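Local coordinates for takeout-like protein 1 (Epiphyas postvittana, PDB 3E8W), which binds ubiquinone-8 in a long internal tunnel and probably carries hydrophobic ligands, as a takeout-family relative of juvenile hormone binding proteins, at residues N9-A14 and W76-K81. Numbering follows the deposited sequence.
With UQ8 (Ubiquinone-8), chain B.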
ATOM      1  N   ASN A   9       5.355  18.448 -17.750  1.00 27.11           N
ATOM      2  CA  ASN A   9       4.439  17.992 -18.778  1.00 25.96           C
ATOM      3  C   ASN A   9       4.151  16.557 -18.392  1.00 25.30           C
ATOM      4  O   ASN A   9       5.029  15.850 -17.920  1.00 24.35           O
ATOM      5  CB  ASN A   9       5.055  18.061 -20.177  1.00 26.16           C
ATOM      6  CG  ASN A   9       5.528  19.450 -20.536  1.00 26.18           C
ATOM      7  OD1 ASN A   9       4.836  20.436 -20.292  1.00 26.91           O
ATOM      8  ND2 ASN A   9       6.715  19.535 -21.107  1.00 25.77           N
ATOM      9  N   LEU A  10       2.914  16.136 -18.595  1.00 24.87           N
ATOM     10  CA  LEU A  10       2.443  14.851 -18.088  1.00 24.43           C
ATOM     11  C   LEU A  10       3.128  13.672 -18.793  1.00 23.66           C
ATOM     12  O   LEU A  10       3.412  12.650 -18.172  1.00 22.54           O
ATOM     13  CB  LEU A  10       0.910  14.773 -18.219  1.00 24.80           C
ATOM     14  CG  LEU A  10       0.076  15.863 -17.504  1.00 25.41           C
ATOM     15  CD1 LEU A  10      -1.396  15.773 -17.943  1.00 26.73           C
ATOM     16  CD2 LEU A  10       0.207  15.819 -15.974  1.00 24.72           C
ATOM     17  N   GLU A  11       3.433  13.842 -20.076  1.00 23.18           N
ATOM     18  CA  GLU A  11       4.074  12.776 -20.862  1.00 23.14           C
ATOM     19  C   GLU A  11       5.621  12.730 -20.783  1.00 22.04           C
ATOM     20  O   GLU A  11       6.258  11.877 -21.405  1.00 22.39           O
ATOM     21  CB  GLU A  11       3.587  12.848 -22.312  1.00 23.31           C
ATOM     22  CG  GLU A  11       2.328  12.019 -22.516  1.00 25.21           C
ATOM     23  CD  GLU A  11       1.426  12.556 -23.600  1.00 25.89           C
ATOM     24  OE1 GLU A  11       0.200  12.596 -23.345  1.00 30.06           O
ATOM     25  OE2 GLU A  11       1.929  12.928 -24.690  1.00 28.85           O
ATOM     26  N   ASP A  12       6.206  13.630 -20.001  1.00 20.26           N
ATOM     27  CA  ASP A  12       7.633  13.588 -19.680  1.00 19.22           C
ATOM     28  C   ASP A  12       7.776  12.676 -18.470  1.00 17.87           C
ATOM     29  O   ASP A  12       7.640  13.115 -17.331  1.00 17.49           O
ATOM     30  CB  ASP A  12       8.131  15.011 -19.385  1.00 18.89           C
ATOM     31  CG  ASP A  12       9.594  15.082 -18.990  1.00 19.31           C
ATOM     32  OD1 ASP A  12      10.332  14.060 -18.971  1.00 19.13           O
ATOM     33  OD2 ASP A  12      10.009  16.214 -18.695  1.00 17.24           O
ATOM     34  N   SER A  13       8.057  11.404 -18.720  1.00 16.68           N
ATOM     35  CA  SER A  13       8.020  10.411 -17.657  1.00 16.12           C
ATOM     36  C   SER A  13       9.206  10.493 -16.687  1.00 14.92           C
ATOM     37  O   SER A  13       9.079  10.122 -15.518  1.00 14.85           O
ATOM     38  CB  SER A  13       7.824   9.004 -18.240  1.00 15.60           C
ATOM     39  OG  SER A  13       9.052   8.366 -18.476  1.00 17.14           O
ATOM     40  N   ALA A  14      10.344  10.976 -17.169  1.00 14.09           N
ATOM     41  CA  ALA A  14      11.513  11.242 -16.339  1.00 13.88           C
ATOM     42  C   ALA A  14      11.179  12.270 -15.272  1.00 13.45           C
ATOM     43  O   ALA A  14      11.474  12.078 -14.086  1.00 11.87           O
ATOM     44  CB  ALA A  14      12.658  11.738 -17.200  1.00 13.15           C
ATOM     45  N   TRP A  76       2.298   8.345 -18.074  1.00 25.73           N
ATOM     46  CA  TRP A  76       1.008   8.971 -18.206  1.00 26.39           C
ATOM     47  C   TRP A  76       0.522   8.899 -19.665  1.00 26.98           C
ATOM     48  O   TRP A  76       1.170   9.430 -20.566  1.00 27.29           O
ATOM     49  CB  TRP A  76       1.159  10.396 -17.731  1.00 26.59           C
ATOM     50  CG  TRP A  76      -0.060  11.017 -17.308  1.00 26.44           C
ATOM     51  CD1 TRP A  76      -1.197  11.170 -18.040  1.00 26.91           C
ATOM     52  CD2 TRP A  76      -0.293  11.646 -16.057  1.00 26.61           C
ATOM     53  NE1 TRP A  76      -2.139  11.858 -17.313  1.00 26.98           N
ATOM     54  CE2 TRP A  76      -1.610  12.161 -16.087  1.00 27.20           C
ATOM     55  CE3 TRP A  76       0.474  11.826 -14.914  1.00 26.68           C
ATOM     56  CZ2 TRP A  76      -2.174  12.836 -15.014  1.00 26.37           C
ATOM     57  CZ3 TRP A  76      -0.096  12.497 -13.842  1.00 26.82           C
ATOM     58  CH2 TRP A  76      -1.408  12.988 -13.902  1.00 26.64           C
ATOM     59  N   ASP A  77      -0.592   8.208 -19.893  1.00 27.71           N
ATOM     60  CA  ASP A  77      -1.180   8.073 -21.227  1.00 28.18           C
ATOM     61  C   ASP A  77      -2.391   8.999 -21.362  1.00 28.80           C
ATOM     62  O   ASP A  77      -3.509   8.607 -21.019  1.00 28.57           O
ATOM     63  CB  ASP A  77      -1.595   6.610 -21.474  1.00 28.29           C
ATOM     64  CG  ASP A  77      -2.294   6.401 -22.825  1.00 28.47           C
ATOM     65  OD1 ASP A  77      -2.331   7.336 -23.663  1.00 27.95           O
ATOM     66  OD2 ASP A  77      -2.821   5.285 -23.044  1.00 30.62           O
ATOM     67  N   LEU A  78      -2.173  10.217 -21.878  1.00 29.69           N
ATOM     68  CA  LEU A  78      -3.264  11.211 -22.017  1.00 30.07           C
ATOM     69  C   LEU A  78      -4.393  10.756 -22.954  1.00 30.48           C
ATOM     70  O   LEU A  78      -5.526  11.228 -22.834  1.00 30.55           O
ATOM     71  CB  LEU A  78      -2.747  12.589 -22.464  1.00 30.26           C
ATOM     72  CG  LEU A  78      -1.954  13.493 -21.493  1.00 31.00           C
ATOM     73  CD1 LEU A  78      -1.705  14.872 -22.151  1.00 30.91           C
ATOM     74  CD2 LEU A  78      -2.630  13.670 -20.130  1.00 30.34           C
ATOM     75  N   LYS A  79      -4.089   9.844 -23.872  1.00 31.02           N
ATOM     76  CA  LYS A  79      -5.121   9.234 -24.709  1.00 31.13           C
ATOM     77  C   LYS A  79      -6.090   8.444 -23.824  1.00 31.19           C
ATOM     78  O   LYS A  79      -7.207   8.893 -23.568  1.00 31.70           O
ATOM     79  CB  LYS A  79      -4.483   8.346 -25.796  1.00 31.59           C
ATOM     80  CG  LYS A  79      -5.462   7.686 -26.768  1.00 31.97           C
ATOM     81  CD  LYS A  79      -6.140   8.688 -27.693  1.00 32.70           C
ATOM     82  CE  LYS A  79      -7.201   7.974 -28.548  1.00 33.00           C
ATOM     83  NZ  LYS A  79      -8.068   8.926 -29.313  1.00 32.93           N
ATOM     84  N   LYS A  80      -5.657   7.297 -23.316  1.00 31.02           N
ATOM     85  CA  LYS A  80      -6.515   6.474 -22.468  1.00 30.82           C
ATOM     86  C   LYS A  80      -6.912   7.116 -21.125  1.00 30.14           C
ATOM     87  O   LYS A  80      -7.823   6.642 -20.462  1.00 30.28           O
ATOM     88  CB  LYS A  80      -5.828   5.147 -22.187  1.00 31.38           C
ATOM     89  CG  LYS A  80      -5.628   4.267 -23.420  1.00 32.56           C
ATOM     90  CD  LYS A  80      -5.037   2.878 -23.032  1.00 32.72           C
ATOM     91  CE  LYS A  80      -4.979   1.938 -24.253  1.00 34.05           C
ATOM     92  NZ  LYS A  80      -3.587   1.421 -24.531  1.00 35.49           N
ATOM     93  N   LYS A  81      -6.234   8.184 -20.725  1.00 29.30           N
ATOM     94  CA  LYS A  81      -6.436   8.799 -19.408  1.00 28.70           C
ATOM     95  C   LYS A  81      -6.172   7.803 -18.267  1.00 27.60           C
ATOM     96  O   LYS A  81      -6.963   7.682 -17.329  1.00 26.85           O
ATOM     97  CB  LYS A  81      -7.833   9.410 -19.275  1.00 29.04           C
ATOM     98  CG  LYS A  81      -8.205  10.437 -20.343  1.00 29.76           C
ATOM     99  CD  LYS A  81      -9.714  10.405 -20.562  1.00 29.90           C
ATOM    100  CE  LYS A  81     -10.178  11.508 -21.484  1.00 30.19           C
ATOM    101  NZ  LYS A  81     -11.607  11.272 -21.843  1.00 30.93           N
TER
HETATM  102  C45 UQ8 B 221      -0.475 -14.462  10.203  1.00 43.71           C
HETATM  103  C44 UQ8 B 221      -0.676 -15.815   9.498  1.00 43.67           C
HETATM  104  C46 UQ8 B 221      -0.228 -16.971  10.406  1.00 43.40           C
HETATM  105  C43 UQ8 B 221       0.009 -15.890   8.119  1.00 42.40           C
HETATM  106  C42 UQ8 B 221       0.347 -14.492   7.587  1.00 41.80           C
HETATM  107  C41 UQ8 B 221      -0.896 -13.847   7.011  1.00 39.03           C
HETATM  108  C39 UQ8 B 221      -0.580 -12.587   6.246  1.00 37.14           C
HETATM  109  C40 UQ8 B 221      -1.092 -11.280   6.851  1.00 35.71           C
HETATM  110  C38 UQ8 B 221       0.135 -12.638   5.042  1.00 36.85           C
HETATM  111  C37 UQ8 B 221       0.473 -11.549   4.220  1.00 37.63           C
HETATM  112  C36 UQ8 B 221       1.917 -11.609   3.687  1.00 37.76           C
HETATM  113  C34 UQ8 B 221       2.265 -10.538   2.619  1.00 37.11           C
HETATM  114  C35 UQ8 B 221       3.233 -10.852   1.683  1.00 36.22           C
HETATM  115  C33 UQ8 B 221       1.683  -9.272   2.563  1.00 37.57           C
HETATM  116  C32 UQ8 B 221       1.983  -8.300   1.596  1.00 38.28           C
HETATM  117  C31 UQ8 B 221       1.516  -6.884   1.988  1.00 38.99           C
HETATM  118  C29 UQ8 B 221       1.637  -5.873   0.837  1.00 39.76           C
HETATM  119  C30 UQ8 B 221       1.711  -6.414  -0.595  1.00 40.40           C
HETATM  120  C28 UQ8 B 221       1.661  -4.489   1.097  1.00 39.74           C
HETATM  121  C27 UQ8 B 221       1.764  -3.426   0.186  1.00 40.45           C
HETATM  122  C26 UQ8 B 221       0.867  -2.197   0.514  1.00 41.20           C
HETATM  123  C24 UQ8 B 221       1.210  -0.965  -0.352  1.00 41.72           C
HETATM  124  C25 UQ8 B 221       2.613  -0.381  -0.225  1.00 43.58           C
HETATM  125  C23 UQ8 B 221       0.279  -0.382  -1.235  1.00 41.91           C
HETATM  126  C22 UQ8 B 221       0.446   0.735  -2.076  1.00 40.58           C
HETATM  127  C21 UQ8 B 221      -0.898   1.350  -2.522  1.00 39.54           C
HETATM  128  C19 UQ8 B 221      -0.804   2.551  -3.502  1.00 40.53           C
HETATM  129  C20 UQ8 B 221      -2.153   3.283  -3.689  1.00 39.49           C
HETATM  130  C18 UQ8 B 221       0.248   3.560  -3.036  1.00 41.07           C
HETATM  131  C17 UQ8 B 221       0.420   4.720  -4.015  1.00 42.91           C
HETATM  132  C16 UQ8 B 221       1.499   5.665  -3.488  1.00 45.97           C
HETATM  133  C14 UQ8 B 221       1.781   6.797  -4.469  1.00 47.68           C
HETATM  134  C15 UQ8 B 221       2.381   6.501  -5.842  1.00 46.51           C
HETATM  135  C13 UQ8 B 221       1.479   8.091  -4.068  1.00 49.71           C
HETATM  136  C12 UQ8 B 221       1.652   9.275  -4.780  1.00 51.01           C
HETATM  137  C11 UQ8 B 221       1.835  10.441  -3.802  1.00 53.76           C
HETATM  138  C9  UQ8 B 221       2.280  11.734  -4.489  1.00 56.44           C
HETATM  139  C10 UQ8 B 221       3.229  11.435  -5.651  1.00 56.71           C
HETATM  140  C8  UQ8 B 221       1.062  12.567  -4.925  1.00 59.08           C
HETATM  141  C7  UQ8 B 221       0.594  12.231  -6.351  1.00 63.22           C
HETATM  142  C6  UQ8 B 221       0.954  13.284  -7.426  1.00 64.12           C
HETATM  143  C1  UQ8 B 221       1.918  14.282  -7.223  1.00 64.51           C
HETATM  144  C1M UQ8 B 221       2.603  14.391  -6.025  1.00 64.70           C
HETATM  145  C2  UQ8 B 221       2.222  15.210  -8.209  1.00 64.48           C
HETATM  146  O2  UQ8 B 221       3.070  16.070  -7.986  1.00 64.84           O
HETATM  147  C3  UQ8 B 221       1.577  15.177  -9.440  1.00 64.86           C
HETATM  148  O3  UQ8 B 221       1.891  16.091 -10.405  1.00 65.48           O
HETATM  149  C3M UQ8 B 221       3.094  15.653 -11.072  1.00 66.33           C
HETATM  150  C4  UQ8 B 221       0.614  14.204  -9.681  1.00 64.32           C
HETATM  151  O4  UQ8 B 221      -0.014  14.173 -10.893  1.00 64.20           O
HETATM  152  C4M UQ8 B 221      -0.796  15.363 -11.119  1.00 64.53           C
HETATM  153  C5  UQ8 B 221       0.314  13.271  -8.683  1.00 64.42           C
HETATM  154  O5  UQ8 B 221      -0.537  12.415  -8.916  1.00 64.76           O
HETATM  155  O   HOH W   1       4.589  10.293 -18.092  1.00 25.98           O
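L10 lies over one face of the W76 indole, with both methyls against the ring system. CD2 sits 3.8 Å from the centroid of the six-membered ring of W76 and only 7° off the ring normal, which meets the geometry of a CH-pi contact. CD1 lies toward the NE1 side of the indole and also meets L78 CD2 at 3.3 Å, the two leucine side chains crossing at about a right angle. The indole reaches this place because CG of W76 stands anti to the backbone N (chi1 -157°), carrying the ring beneath L10. Its rim then faces the bound ubiquinone-8: W76 CZ3 lies 3.4 Å from O4 of the ligand, which approaches the ring edge in its plane. In the elongated takeout fold, a curled antiparallel sheet wraps around the long helix 182-211 and encloses a tunnel, which here holds the quinone; the type I turn N9-D12 packs against the end of strand 54-77 beside the quinone head. NE1 of W76 is hydrogen-bonded to the hydroxyl of Y129 on strand 113-133, which, with the Y129 ring meeting the indole at about 65°, limits its rotation; M131 of that strand also touches L10. Were W76 an alanine, L10 CD2 would probably lose its aromatic face and Y129 its indole partner, and a gap would be likely to open beside the quinone. The backbones are joined through one water, which donates to L10 O at 2.6 Å and accepts from W76 N at 3.0 Å. The E11 chain, extended beyond CG, crosses L78 obliquely and brings OE1 to 3.0 Å from L78 CG, a carboxylate oxygen close against an apolar branch point and not a bond. D77 OD1 takes weak hydrogen bonds from the backbone N atoms of K79 and K80, where the chain turns after L78.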